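Local coordinates for protein globin II, extracellular (Lumbricus terrestris, PDB 1X9F) that probably carries oxygen as one globin subunit of the giant extracellular hemoglobin (erythrocruorin) of the earthworm, binding heme and, here, carbon monoxide, at residues L72-S77 against K86-H91; A108-I113 against A132-I137; A32-T37 against I62-R67. All coordinates share one frame; numbering follows the deposited sequence.

Interaction 1: residues L72-S77 against K86-H91. With HEM (protoporphyrin IX containing Fe), chain R.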
loop_
_atom_site.group_PDB
_atom_site.type_symbol
_atom_site.label_atom_id
_atom_site.label_comp_id
_atom_site.label_asym_id
_atom_site.label_seq_id
_atom_site.Cartn_x
_atom_site.Cartn_y
_atom_site.Cartn_z
ATOM N N LEU B 72 -19.794 3.850 -39.787
ATOM C CA LEU B 72 -19.793 2.406 -39.640
ATOM C C LEU B 72 -19.912 2.026 -38.166
ATOM O O LEU B 72 -20.603 1.065 -37.820
ATOM C CB LEU B 72 -18.529 1.816 -40.262
ATOM C CG LEU B 72 -18.426 0.291 -40.302
ATOM C CD1 LEU B 72 -19.524 -0.336 -41.166
ATOM C CD2 LEU B 72 -17.053 -0.116 -40.802
ATOM N N ASP B 73 -19.251 2.795 -37.305
ATOM C CA ASP B 73 -19.320 2.577 -35.871
ATOM C C ASP B 73 -20.752 2.665 -35.351
ATOM O O ASP B 73 -21.159 1.852 -34.517
ATOM C CB ASP B 73 -18.451 3.595 -35.147
ATOM C CG ASP B 73 -18.486 3.419 -33.655
ATOM O OD1 ASP B 73 -19.072 4.281 -32.973
ATOM O OD2 ASP B 73 -17.968 2.440 -33.080
ATOM N N ILE B 74 -21.510 3.650 -35.838
ATOM C CA ILE B 74 -22.916 3.791 -35.449
ATOM C C ILE B 74 -23.722 2.560 -35.867
ATOM O O ILE B 74 -24.501 2.020 -35.075
ATOM C CB ILE B 74 -23.546 5.070 -36.040
ATOM C CG1 ILE B 74 -22.870 6.320 -35.452
ATOM C CG2 ILE B 74 -25.060 5.086 -35.769
ATOM C CD1 ILE B 74 -23.255 7.643 -36.132
ATOM N N ALA B 75 -23.511 2.129 -37.109
ATOM C CA ALA B 75 -24.205 0.985 -37.680
ATOM C C ALA B 75 -23.914 -0.288 -36.892
ATOM O O ALA B 75 -24.840 -0.968 -36.448
ATOM C CB ALA B 75 -23.830 0.813 -39.148
ATOM N N ILE B 76 -22.634 -0.600 -36.698
ATOM C CA ILE B 76 -22.257 -1.805 -35.955
ATOM C C ILE B 76 -22.792 -1.749 -34.524
ATOM O O ILE B 76 -23.325 -2.738 -34.012
ATOM C CB ILE B 76 -20.723 -2.006 -35.965
ATOM C CG1 ILE B 76 -20.247 -2.391 -37.373
ATOM C CG2 ILE B 76 -20.310 -3.072 -34.944
ATOM C CD1 ILE B 76 -18.736 -2.401 -37.548
ATOM N N SER B 77 -22.670 -0.589 -33.887
ATOM C CA SER B 77 -23.082 -0.453 -32.494
ATOM C C SER B 77 -24.578 -0.683 -32.296
ATOM O O SER B 77 -25.004 -1.030 -31.193
ATOM C CB SER B 77 -22.668 0.904 -31.913
ATOM O OG SER B 77 -23.489 1.950 -32.404
ATOM N N LYS B 86 -31.767 1.311 -38.885
ATOM C CA LYS B 86 -32.475 1.686 -40.098
ATOM C C LYS B 86 -32.403 3.193 -40.296
ATOM O O LYS B 86 -32.167 3.670 -41.407
ATOM C CB LYS B 86 -33.935 1.226 -40.012
ATOM C CG LYS B 86 -34.760 1.423 -41.286
ATOM C CD LYS B 86 -34.572 0.271 -42.278
ATOM C CE LYS B 86 -35.548 0.389 -43.467
ATOM N NZ LYS B 86 -35.323 1.694 -44.237
ATOM N N GLU B 87 -32.592 3.935 -39.211
ATOM C CA GLU B 87 -32.604 5.386 -39.278
ATOM C C GLU B 87 -31.210 5.897 -39.639
ATOM O O GLU B 87 -31.076 6.786 -40.486
ATOM C CB GLU B 87 -33.107 5.971 -37.957
ATOM C CG GLU B 87 -34.210 7.022 -38.111
ATOM C CD GLU B 87 -35.341 6.577 -39.033
ATOM O OE1 GLU B 87 -36.037 5.581 -38.720
ATOM O OE2 GLU B 87 -35.536 7.237 -40.077
ATOM N N GLU B 88 -30.179 5.322 -39.018
ATOM C CA GLU B 88 -28.805 5.644 -39.391
ATOM C C GLU B 88 -28.531 5.246 -40.838
ATOM O O GLU B 88 -27.986 6.038 -41.611
ATOM C CB GLU B 88 -27.783 4.995 -38.453
ATOM C CG GLU B 88 -26.332 5.163 -38.907
ATOM C CD GLU B 88 -25.865 6.616 -38.974
ATOM O OE1 GLU B 88 -26.545 7.516 -38.429
ATOM O OE2 GLU B 88 -24.800 6.862 -39.577
ATOM N N LEU B 89 -28.924 4.031 -41.208
ATOM C CA LEU B 89 -28.701 3.562 -42.574
ATOM C C LEU B 89 -29.361 4.439 -43.637
ATOM O O LEU B 89 -28.780 4.644 -44.707
ATOM C CB LEU B 89 -29.113 2.100 -42.732
ATOM C CG LEU B 89 -28.237 1.125 -41.938
ATOM C CD1 LEU B 89 -28.596 -0.311 -42.284
ATOM C CD2 LEU B 89 -26.733 1.373 -42.150
ATOM N N ASP B 90 -30.558 4.954 -43.334
ATOM C CA ASP B 90 -31.286 5.877 -44.217
ATOM C C ASP B 90 -30.542 7.186 -44.361
ATOM O O ASP B 90 -30.447 7.729 -45.460
ATOM C CB ASP B 90 -32.693 6.182 -43.680
ATOM C CG ASP B 90 -33.669 5.025 -43.861
ATOM O OD1 ASP B 90 -33.366 4.074 -44.618
ATOM O OD2 ASP B 90 -34.779 4.988 -43.282
ATOM N N HIS B 91 -30.034 7.699 -43.241
ATOM C CA HIS B 91 -29.246 8.928 -43.234
ATOM C C HIS B 91 -28.043 8.788 -44.163
ATOM O O HIS B 91 -27.777 9.671 -44.987
ATOM C CB HIS B 91 -28.785 9.266 -41.815
ATOM C CG HIS B 91 -28.124 10.605 -41.695
ATOM N ND1 HIS B 91 -28.838 11.780 -41.599
ATOM C CD2 HIS B 91 -26.817 10.953 -41.631
ATOM C CE1 HIS B 91 -28.000 12.796 -41.498
ATOM N NE2 HIS B 91 -26.767 12.322 -41.515
HETATM C CHA HEM R . -26.287 17.866 -37.177
HETATM C CHB HEM R . -22.071 17.365 -34.724
HETATM C CHC HEM R . -23.344 20.947 -31.664
HETATM C CHD HEM R . -27.396 21.681 -34.342
HETATM C C1A HEM R . -24.983 17.341 -36.725
HETATM C C2A HEM R . -24.399 16.235 -37.337
HETATM C C3A HEM R . -23.128 16.044 -36.633
HETATM C C4A HEM R . -23.177 17.143 -35.654
HETATM C CMA HEM R . -22.054 15.006 -36.843
HETATM C CAA HEM R . -24.945 15.404 -38.468
HETATM C CBA HEM R . -24.300 15.828 -39.774
HETATM C CGA HEM R . -24.850 14.936 -40.855
HETATM O O1A HEM R . -24.348 13.802 -41.005
HETATM O O2A HEM R . -25.789 15.367 -41.555
HETATM C C1B HEM R . -22.051 18.335 -33.633
HETATM C C2B HEM R . -21.001 18.353 -32.722
HETATM C C3B HEM R . -21.417 19.339 -31.889
HETATM C C4B HEM R . -22.613 19.862 -32.328
HETATM C CMB HEM R . -19.749 17.508 -32.653
HETATM C CAB HEM R . -20.693 19.768 -30.851
HETATM C CBB HEM R . -19.762 19.895 -29.862
HETATM C C1C HEM R . -24.631 21.475 -32.149
HETATM C C2C HEM R . -25.289 22.501 -31.490
HETATM C C3C HEM R . -26.399 22.691 -32.270
HETATM C C4C HEM R . -26.367 21.771 -33.293
HETATM C CMC HEM R . -24.871 23.254 -30.253
HETATM C CAC HEM R . -27.489 23.658 -31.991
HETATM C CBC HEM R . -27.811 24.828 -32.685
HETATM C C1D HEM R . -27.470 20.670 -35.408
HETATM C C2D HEM R . -28.568 20.595 -36.262
HETATM C C3D HEM R . -28.296 19.529 -37.092
HETATM C C4D HEM R . -26.986 19.034 -36.608
HETATM C CMD HEM R . -29.776 21.502 -36.278
HETATM C CAD HEM R . -29.138 18.986 -38.215
HETATM C CBD HEM R . -30.123 17.997 -37.607
HETATM C CGD HEM R . -30.865 17.372 -38.753
HETATM O O1D HEM R . -31.919 17.908 -39.155
HETATM O O2D HEM R . -30.376 16.342 -39.256
HETATM N NA HEM R . -24.270 17.935 -35.725
HETATM N NB HEM R . -23.064 19.226 -33.441
HETATM N NC HEM R . -25.259 21.009 -33.268
HETATM N ND HEM R . -26.489 19.745 -35.569
HETATM FE FE HEM R . -24.759 19.501 -34.530
#
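A glutamate takes the largest share of what is otherwise an apolar meeting of two helices: E88, a buried charged residue, packs through its carbon stem against I74. The two side chains cross at about a right angle, and the nearest atoms are E88 CG and I74 CG2, 3.4 Å apart. E88 can do this because its CG stands anti to the backbone N (chi1 173°) and the chain then bends at chi2, so that CD and both oxygens are also carried past the isoleucine, whose CD1 lies 3.9 Å from E88 OE2. Isoleucine offers no bond to these oxygens; the charge is met elsewhere, OE1 forming a salt bridge with R73 of the neighbouring Globin III subunit. Beside this pair the contact turns wholly apolar, A75 CB meeting L89 CD2 at 4.2 Å, and I137 of helix 127-142 touches both of these residues. On helix 59-77 the hydroxyl S77 OG bonds to I74 O at 2.9 Å, reaching it from above the carbonyl plane. One turn beyond E88 on helix 82-96, H91 NE2 gives a nearly straight hydrogen bond (2.9 Å, 169°) to the propionate oxygen O1A of a second heme, probably that of the Globin III subunit, with the carboxylate near the plane of the ring at its edge. H91 thus turns its imidazole to a second heme, while E88 serves two partners at once, its carbons packing within the chain and its carboxylate pairing with R73 of Globin III.

Interaction 2: residues A108-I113 against A132-I137. With HEM (protoporphyrin IX containing Fe), chain O.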
loop_
_atom_site.group_PDB
_atom_site.type_symbol
_atom_site.label_atom_id
_atom_site.label_comp_id
_atom_site.label_asym_id
_atom_site.label_seq_id
_atom_site.Cartn_x
_atom_site.Cartn_y
_atom_site.Cartn_z
ATOM N N ALA B 108 -15.641 -4.108 -52.591
ATOM C CA ALA B 108 -14.224 -3.996 -52.241
ATOM C C ALA B 108 -14.038 -3.455 -50.824
ATOM O O ALA B 108 -13.172 -3.921 -50.077
ATOM C CB ALA B 108 -13.497 -3.127 -53.243
ATOM N N PHE B 109 -14.864 -2.476 -50.467
ATOM C CA PHE B 109 -14.828 -1.889 -49.143
ATOM C C PHE B 109 -15.031 -2.963 -48.090
ATOM O O PHE B 109 -14.266 -3.047 -47.125
ATOM C CB PHE B 109 -15.900 -0.811 -49.013
ATOM C CG PHE B 109 -15.735 0.054 -47.803
ATOM C CD1 PHE B 109 -16.632 -0.023 -46.750
ATOM C CD2 PHE B 109 -14.675 0.948 -47.715
ATOM C CE1 PHE B 109 -16.477 0.784 -45.628
ATOM C CE2 PHE B 109 -14.514 1.750 -46.600
ATOM C CZ PHE B 109 -15.414 1.670 -45.553
ATOM N N LYS B 110 -16.049 -3.794 -48.286
ATOM C CA LYS B 110 -16.333 -4.880 -47.365
ATOM C C LYS B 110 -15.134 -5.816 -47.214
ATOM O O LYS B 110 -14.799 -6.219 -46.098
ATOM C CB LYS B 110 -17.556 -5.662 -47.830
ATOM C CG LYS B 110 -17.895 -6.843 -46.943
ATOM C CD LYS B 110 -19.159 -7.532 -47.394
ATOM C CE LYS B 110 -18.894 -8.439 -48.589
ATOM N NZ LYS B 110 -19.962 -9.477 -48.684
ATOM N N THR B 111 -14.501 -6.159 -48.335
ATOM C CA THR B 111 -13.330 -7.033 -48.328
ATOM C C THR B 111 -12.213 -6.384 -47.534
ATOM O O THR B 111 -11.516 -7.046 -46.765
ATOM C CB THR B 111 -12.869 -7.296 -49.773
ATOM O OG1 THR B 111 -13.918 -7.966 -50.487
ATOM C CG2 THR B 111 -11.721 -8.303 -49.819
ATOM N N ALA B 112 -12.061 -5.080 -47.736
ATOM C CA ALA B 112 -11.024 -4.307 -47.083
ATOM C C ALA B 112 -11.235 -4.262 -45.570
ATOM O O ALA B 112 -10.303 -4.542 -44.811
ATOM C CB ALA B 112 -10.965 -2.905 -47.670
ATOM N N ILE B 113 -12.454 -3.917 -45.138
ATOM C CA ILE B 113 -12.794 -3.946 -43.713
ATOM C C ILE B 113 -12.412 -5.289 -43.105
ATOM O O ILE B 113 -11.713 -5.335 -42.089
ATOM C CB ILE B 113 -14.296 -3.693 -43.472
ATOM C CG1 ILE B 113 -14.684 -2.257 -43.829
ATOM C CG2 ILE B 113 -14.662 -3.961 -42.009
ATOM C CD1 ILE B 113 -16.194 -2.052 -43.857
ATOM N N ALA B 132 -21.369 -11.116 -43.172
ATOM C CA ALA B 132 -22.817 -11.057 -43.127
ATOM C C ALA B 132 -23.317 -9.713 -42.606
ATOM O O ALA B 132 -24.261 -9.140 -43.149
ATOM C CB ALA B 132 -23.348 -12.185 -42.265
ATOM N N CYS B 133 -22.677 -9.216 -41.549
ATOM C CA CYS B 133 -23.095 -7.978 -40.907
ATOM C C CYS B 133 -22.692 -6.728 -41.687
ATOM O O CYS B 133 -23.435 -5.748 -41.688
ATOM C CB CYS B 133 -22.596 -7.934 -39.458
ATOM S SG CYS B 133 -23.557 -9.014 -38.361
ATOM N N ILE B 134 -21.537 -6.751 -42.355
ATOM C CA ILE B 134 -21.169 -5.630 -43.232
ATOM C C ILE B 134 -22.120 -5.552 -44.438
ATOM O O ILE B 134 -22.521 -4.459 -44.848
ATOM C CB ILE B 134 -19.675 -5.689 -43.678
ATOM C CG1 ILE B 134 -18.725 -5.641 -42.467
ATOM C CG2 ILE B 134 -19.347 -4.544 -44.641
ATOM C CD1 ILE B 134 -18.917 -4.445 -41.535
ATOM N N ASP B 135 -22.480 -6.714 -44.986
ATOM C CA ASP B 135 -23.476 -6.795 -46.054
ATOM C C ASP B 135 -24.770 -6.143 -45.647
ATOM O O ASP B 135 -25.301 -5.293 -46.367
ATOM C CB ASP B 135 -23.768 -8.250 -46.415
ATOM C CG ASP B 135 -23.120 -8.664 -47.713
ATOM O OD1 ASP B 135 -22.223 -7.941 -48.201
ATOM O OD2 ASP B 135 -23.449 -9.703 -48.324
ATOM N N HIS B 136 -25.274 -6.558 -44.488
ATOM C CA HIS B 136 -26.508 -6.017 -43.955
ATOM C C HIS B 136 -26.450 -4.502 -43.857
ATOM O O HIS B 136 -27.438 -3.819 -44.126
ATOM C CB HIS B 136 -26.815 -6.598 -42.578
ATOM C CG HIS B 136 -28.113 -6.117 -42.021
ATOM N ND1 HIS B 136 -29.287 -6.187 -42.738
ATOM C CD2 HIS B 136 -28.427 -5.540 -40.838
ATOM C CE1 HIS B 136 -30.271 -5.677 -42.020
ATOM N NE2 HIS B 136 -29.777 -5.284 -40.860
ATOM N N ILE B 137 -25.291 -3.982 -43.467
ATOM C CA ILE B 137 -25.134 -2.546 -43.285
ATOM C C ILE B 137 -25.098 -1.839 -44.639
ATOM O O ILE B 137 -25.747 -0.805 -44.828
ATOM C CB ILE B 137 -23.888 -2.244 -42.410
ATOM C CG1 ILE B 137 -24.192 -2.571 -40.942
ATOM C CG2 ILE B 137 -23.454 -0.786 -42.553
ATOM C CD1 ILE B 137 -22.962 -2.805 -40.077
HETATM C CHA HEM O . -19.057 10.119 -47.451
HETATM C CHB HEM O . -20.176 6.271 -44.657
HETATM C CHC HEM O . -19.027 3.243 -48.322
HETATM C CHD HEM O . -18.141 7.110 -51.203
HETATM C C1A HEM O . -19.401 9.292 -46.284
HETATM C C2A HEM O . -19.680 9.895 -45.060
HETATM C C3A HEM O . -20.018 8.781 -44.174
HETATM C C4A HEM O . -19.894 7.632 -45.095
HETATM C CMA HEM O . -20.396 8.808 -42.714
HETATM C CAA HEM O . -19.593 11.353 -44.688
HETATM C CBA HEM O . -20.904 12.100 -44.829
HETATM C CGA HEM O . -20.587 13.544 -44.518
HETATM O O1A HEM O . -20.450 13.894 -43.323
HETATM O O2A HEM O . -20.461 14.337 -45.475
HETATM C C1B HEM O . -19.938 5.070 -45.452
HETATM C C2B HEM O . -20.104 3.825 -44.886
HETATM C C3B HEM O . -19.790 3.014 -45.925
HETATM C C4B HEM O . -19.455 3.767 -47.028
HETATM C CMB HEM O . -20.524 3.456 -43.486
HETATM C CAB HEM O . -19.825 1.692 -45.756
HETATM C CBB HEM O . -19.919 0.404 -45.492
HETATM C C1C HEM O . -18.621 4.081 -49.457
HETATM C C2C HEM O . -18.163 3.490 -50.618
HETATM C C3C HEM O . -17.918 4.572 -51.430
HETATM C C4C HEM O . -18.230 5.721 -50.700
HETATM C CMC HEM O . -18.018 2.010 -50.879
HETATM C CAC HEM O . -17.407 4.481 -52.825
HETATM C CBC HEM O . -16.254 3.832 -53.053
HETATM C C1D HEM O . -18.336 8.336 -50.401
HETATM C C2D HEM O . -18.066 9.599 -50.925
HETATM C C3D HEM O . -18.305 10.481 -49.897
HETATM C C4D HEM O . -18.725 9.606 -48.786
HETATM C CMD HEM O . -17.611 9.928 -52.328
HETATM C CAD HEM O . -18.200 11.985 -49.909
HETATM C CBD HEM O . -16.751 12.439 -49.879
HETATM C CGD HEM O . -16.767 13.946 -49.835
HETATM O O1D HEM O . -17.272 14.525 -48.849
HETATM O O2D HEM O . -16.276 14.566 -50.797
HETATM N NA HEM O . -19.564 7.933 -46.373
HETATM N NB HEM O . -19.549 5.089 -46.752
HETATM N NC HEM O . -18.708 5.438 -49.462
HETATM N ND HEM O . -18.728 8.294 -49.100
HETATM FE FE HEM O . -19.208 6.696 -47.946
#
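The pairing of the last two long helices of the globin fold, classically G and H, is represented here by K110 and I113 of helix 103-121 against I134 and D135 of helix 127-142. The short segments run roughly antiparallel at 143°, their axes 10.2 Å apart at closest approach. K110 and I134 slide past one another in opposite directions, with K110 CG 3.6 Å from I134 CG2. Further out the lysine bends at chi3 (79°), which brings its ammonium to the carboxylate: K110 NZ and D135 OD1 form a salt bridge at 2.8 Å, the nitrogen approaching from above the carboxylate plane. D131, one turn earlier on the same helix, is the stronger partner of that ammonium. On the inner side I113 and I134 meet tip to tip, CD1 to CG2 at 4.1 Å. I113 also sets its CG1 against one face of the F109 ring, and F109 CE1 reaches the heme vinyl carbon CBB at 3.5 Å. The contact therefore grades from heme-side hydrocarbon to a charged margin, where one lysine, sharing its charge between two aspartates, can use its methylenes for packing and its ammonium to tie the helices together.

Interaction 3: residues A32-T37 against I62-R67. Unlike the reference sequence in segment 62-67: D66 (reference Glu). With CMO (carbon monoxide), chain P; HEM (protoporphyrin IX containing Fe), chain O.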
loop_
_atom_site.group_PDB
_atom_site.type_symbol
_atom_site.label_atom_id
_atom_site.label_comp_id
_atom_site.label_asym_id
_atom_site.label_seq_id
_atom_site.Cartn_x
_atom_site.Cartn_y
_atom_site.Cartn_z
ATOM N N ALA B 32 -5.701 2.178 -43.426
ATOM C CA ALA B 32 -5.529 0.797 -43.849
ATOM C C ALA B 32 -6.743 0.316 -44.644
ATOM O O ALA B 32 -6.584 -0.315 -45.696
ATOM C CB ALA B 32 -5.284 -0.091 -42.647
ATOM N N ILE B 33 -7.950 0.640 -44.174
ATOM C CA ILE B 33 -9.173 0.220 -44.864
ATOM C C ILE B 33 -9.327 0.873 -46.247
ATOM O O ILE B 33 -9.589 0.169 -47.233
ATOM C CB ILE B 33 -10.438 0.427 -43.979
ATOM C CG1 ILE B 33 -10.417 -0.538 -42.783
ATOM C CG2 ILE B 33 -11.711 0.196 -44.802
ATOM C CD1 ILE B 33 -11.341 -0.123 -41.634
ATOM N N TRP B 34 -9.145 2.194 -46.324
ATOM C CA TRP B 34 -9.233 2.911 -47.607
ATOM C C TRP B 34 -8.156 2.531 -48.622
ATOM O O TRP B 34 -8.448 2.425 -49.821
ATOM C CB TRP B 34 -9.384 4.436 -47.415
ATOM C CG TRP B 34 -10.800 4.723 -47.108
ATOM C CD1 TRP B 34 -11.329 5.098 -45.907
ATOM C CD2 TRP B 34 -11.902 4.538 -47.992
ATOM N NE1 TRP B 34 -12.697 5.196 -46.006
ATOM C CE2 TRP B 34 -13.072 4.852 -47.278
ATOM C CE3 TRP B 34 -12.018 4.146 -49.335
ATOM C CZ2 TRP B 34 -14.330 4.784 -47.854
ATOM C CZ3 TRP B 34 -13.271 4.083 -49.907
ATOM C CH2 TRP B 34 -14.410 4.401 -49.171
ATOM N N ARG B 35 -6.937 2.288 -48.152
ATOM C CA ARG B 35 -5.876 1.795 -49.030
ATOM C C ARG B 35 -6.172 0.409 -49.571
ATOM O O ARG B 35 -5.915 0.131 -50.745
ATOM C CB ARG B 35 -4.540 1.777 -48.306
ATOM C CG ARG B 35 -3.977 3.156 -48.164
ATOM C CD ARG B 35 -2.861 3.239 -47.184
ATOM N NE ARG B 35 -2.372 4.607 -47.133
ATOM C CZ ARG B 35 -1.756 5.147 -46.092
ATOM N NH1 ARG B 35 -1.545 4.440 -44.988
ATOM N NH2 ARG B 35 -1.350 6.408 -46.152
ATOM N N ALA B 36 -6.689 -0.464 -48.709
ATOM C CA ALA B 36 -7.078 -1.797 -49.134
ATOM C C ALA B 36 -8.212 -1.710 -50.155
ATOM O O ALA B 36 -8.227 -2.469 -51.124
ATOM C CB ALA B 36 -7.473 -2.649 -47.940
ATOM N N THR B 37 -9.146 -0.782 -49.945
ATOM C CA THR B 37 -10.231 -0.552 -50.903
ATOM C C THR B 37 -9.661 -0.127 -52.255
ATOM O O THR B 37 -9.970 -0.738 -53.281
ATOM C CB THR B 37 -11.218 0.524 -50.380
ATOM O OG1 THR B 37 -11.784 0.097 -49.133
ATOM C CG2 THR B 37 -12.439 0.640 -51.295
ATOM N N ILE B 62 -7.782 11.893 -43.990
ATOM C CA ILE B 62 -7.884 11.224 -42.700
ATOM C C ILE B 62 -9.242 11.545 -42.103
ATOM O O ILE B 62 -9.953 10.647 -41.648
ATOM C CB ILE B 62 -6.782 11.697 -41.713
ATOM C CG1 ILE B 62 -5.374 11.540 -42.298
ATOM C CG2 ILE B 62 -6.904 10.960 -40.374
ATOM C CD1 ILE B 62 -4.959 10.125 -42.532
ATOM N N ALA B 63 -9.582 12.833 -42.096
ATOM C CA ALA B 63 -10.819 13.315 -41.498
ATOM C C ALA B 63 -11.990 12.588 -42.118
ATOM O O ALA B 63 -12.872 12.087 -41.411
ATOM C CB ALA B 63 -10.959 14.818 -41.698
ATOM N N HIS B 64 -11.966 12.515 -43.443
ATOM C CA HIS B 64 -12.972 11.796 -44.188
ATOM C C HIS B 64 -13.050 10.311 -43.801
ATOM O O HIS B 64 -14.142 9.765 -43.636
ATOM C CB HIS B 64 -12.729 11.933 -45.688
ATOM C CG HIS B 64 -13.463 10.913 -46.480
ATOM N ND1 HIS B 64 -14.825 10.975 -46.678
ATOM C CD2 HIS B 64 -13.051 9.749 -47.033
ATOM C CE1 HIS B 64 -15.213 9.916 -47.363
ATOM N NE2 HIS B 64 -14.158 9.150 -47.584
ATOM N N ALA B 65 -11.893 9.669 -43.670
ATOM C CA ALA B 65 -11.842 8.249 -43.357
ATOM C C ALA B 65 -12.290 7.988 -41.921
ATOM O O ALA B 65 -13.013 7.023 -41.669
ATOM C CB ALA B 65 -10.448 7.699 -43.603
ATOM N N ASP B 66 -11.859 8.841 -40.986
ATOM C CA ASP B 66 -12.360 8.803 -39.606
ATOM C C ASP B 66 -13.886 8.991 -39.610
ATOM O O ASP B 66 -14.602 8.349 -38.836
ATOM C CB ASP B 66 -11.674 9.869 -38.721
ATOM C CG ASP B 66 -10.469 9.324 -37.928
ATOM O OD1 ASP B 66 -10.211 9.819 -36.796
ATOM O OD2 ASP B 66 -9.722 8.414 -38.351
ATOM N N ARG B 67 -14.374 9.858 -40.494
ATOM C CA ARG B 67 -15.807 10.134 -40.612
ATOM C C ARG B 67 -16.574 8.891 -41.068
ATOM O O ARG B 67 -17.633 8.569 -40.522
ATOM C CB ARG B 67 -16.012 11.276 -41.599
ATOM C CG ARG B 67 -17.131 12.214 -41.254
ATOM C CD ARG B 67 -16.900 13.647 -41.706
ATOM N NE ARG B 67 -16.358 13.770 -43.064
ATOM C CZ ARG B 67 -15.315 14.532 -43.394
ATOM N NH1 ARG B 67 -14.693 15.260 -42.474
ATOM N NH2 ARG B 67 -14.897 14.581 -44.653
HETATM C C CMO P . -17.057 6.589 -47.498
HETATM O O CMO P . -15.865 6.750 -47.867
HETATM C CHA HEM O . -19.057 10.119 -47.451
HETATM C CHB HEM O . -20.176 6.271 -44.657
HETATM C CHC HEM O . -19.027 3.243 -48.322
HETATM C CHD HEM O . -18.141 7.110 -51.203
HETATM C C1A HEM O . -19.401 9.292 -46.284
HETATM C C2A HEM O . -19.680 9.895 -45.060
HETATM C C3A HEM O . -20.018 8.781 -44.174
HETATM C C4A HEM O . -19.894 7.632 -45.095
HETATM C CMA HEM O . -20.396 8.808 -42.714
HETATM C CAA HEM O . -19.593 11.353 -44.688
HETATM C CBA HEM O . -20.904 12.100 -44.829
HETATM C CGA HEM O . -20.587 13.544 -44.518
HETATM O O1A HEM O . -20.450 13.894 -43.323
HETATM O O2A HEM O . -20.461 14.337 -45.475
HETATM C C1B HEM O . -19.938 5.070 -45.452
HETATM C C2B HEM O . -20.104 3.825 -44.886
HETATM C C3B HEM O . -19.790 3.014 -45.925
HETATM C C4B HEM O . -19.455 3.767 -47.028
HETATM C CMB HEM O . -20.524 3.456 -43.486
HETATM C CAB HEM O . -19.825 1.692 -45.756
HETATM C CBB HEM O . -19.919 0.404 -45.492
HETATM C C1C HEM O . -18.621 4.081 -49.457
HETATM C C2C HEM O . -18.163 3.490 -50.618
HETATM C C3C HEM O . -17.918 4.572 -51.430
HETATM C C4C HEM O . -18.230 5.721 -50.700
HETATM C CMC HEM O . -18.018 2.010 -50.879
HETATM C CAC HEM O . -17.407 4.481 -52.825
HETATM C CBC HEM O . -16.254 3.832 -53.053
HETATM C C1D HEM O . -18.336 8.336 -50.401
HETATM C C2D HEM O . -18.066 9.599 -50.925
HETATM C C3D HEM O . -18.305 10.481 -49.897
HETATM C C4D HEM O . -18.725 9.606 -48.786
HETATM C CMD HEM O . -17.611 9.928 -52.328
HETATM C CAD HEM O . -18.200 11.985 -49.909
HETATM C CBD HEM O . -16.751 12.439 -49.879
HETATM C CGD HEM O . -16.767 13.946 -49.835
HETATM O O1D HEM O . -17.272 14.525 -48.849
HETATM O O2D HEM O . -16.276 14.566 -50.797
HETATM N NA HEM O . -19.564 7.933 -46.373
HETATM N NB HEM O . -19.549 5.089 -46.752
HETATM N NC HEM O . -18.708 5.438 -49.462
HETATM N ND HEM O . -18.728 8.294 -49.100
HETATM FE FE HEM O . -19.208 6.696 -47.946
#
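W34 CD1 rests on the methyl of A65, 3.6 Å from its CB, and this is the closest approach between segments 32-37 and 62-67. The outer part of the indole then extends past A65 toward the ligand and comes near H64, W34 CZ2 lying 4.4 Å from H64 NE2. The two rings meet obliquely, the histidine plane turned 44° from the five-membered ring of the tryptophan. With CG anti to its backbone N (chi1 163°), H64 brings the edge of its imidazole to the heme, CE1 standing 3.8 Å from the porphyrin carbon C4D. From there NE2 makes a weak, strongly bent hydrogen bond to the oxygen of carbon monoxide, one whose length is doubtful because that oxygen is modelled too close to W34. Around this first shell, F48 meets W34 edge-to-face and also approaches H64, while F109 and V68 touch the indole as well. Were W34 an alanine, the methyl of A65 would lose its indole partner and a gap would probably open beside H64, leaving it less closely held on that side. Further back, D66 OD2 bonds to S30, tying helix 59-77 to helix 23-40, and H97 of the neighbouring Globin III subunit packs on R67. A distal histidine on the E helix and a large side chain from the B helix, together facing the bound gas, are part of the distal heme pocket of a globin, with F48 and V68.

Helix 59-77 takes part twice, its earlier turns in interaction 3 and its last ones in interaction 1, whose centres lie about 18 Å apart without touching. Interaction 2 bridges them: L72 and A75 pack on I113 and I137, while F109 meets W34 and T37. Interactions 1 and 3 are buried, whereas interaction 2, the one nearest the chain's centre, is only partly so and carries the sole salt bridge made between paired segments. Polar ends differ accordingly: turned to another subunit and a second heme in interaction 1, kept within the chain in interaction 2, while in interaction 3 H64 makes a weak bond to the bound gas. Interactions 2 and 3 touch the same heme.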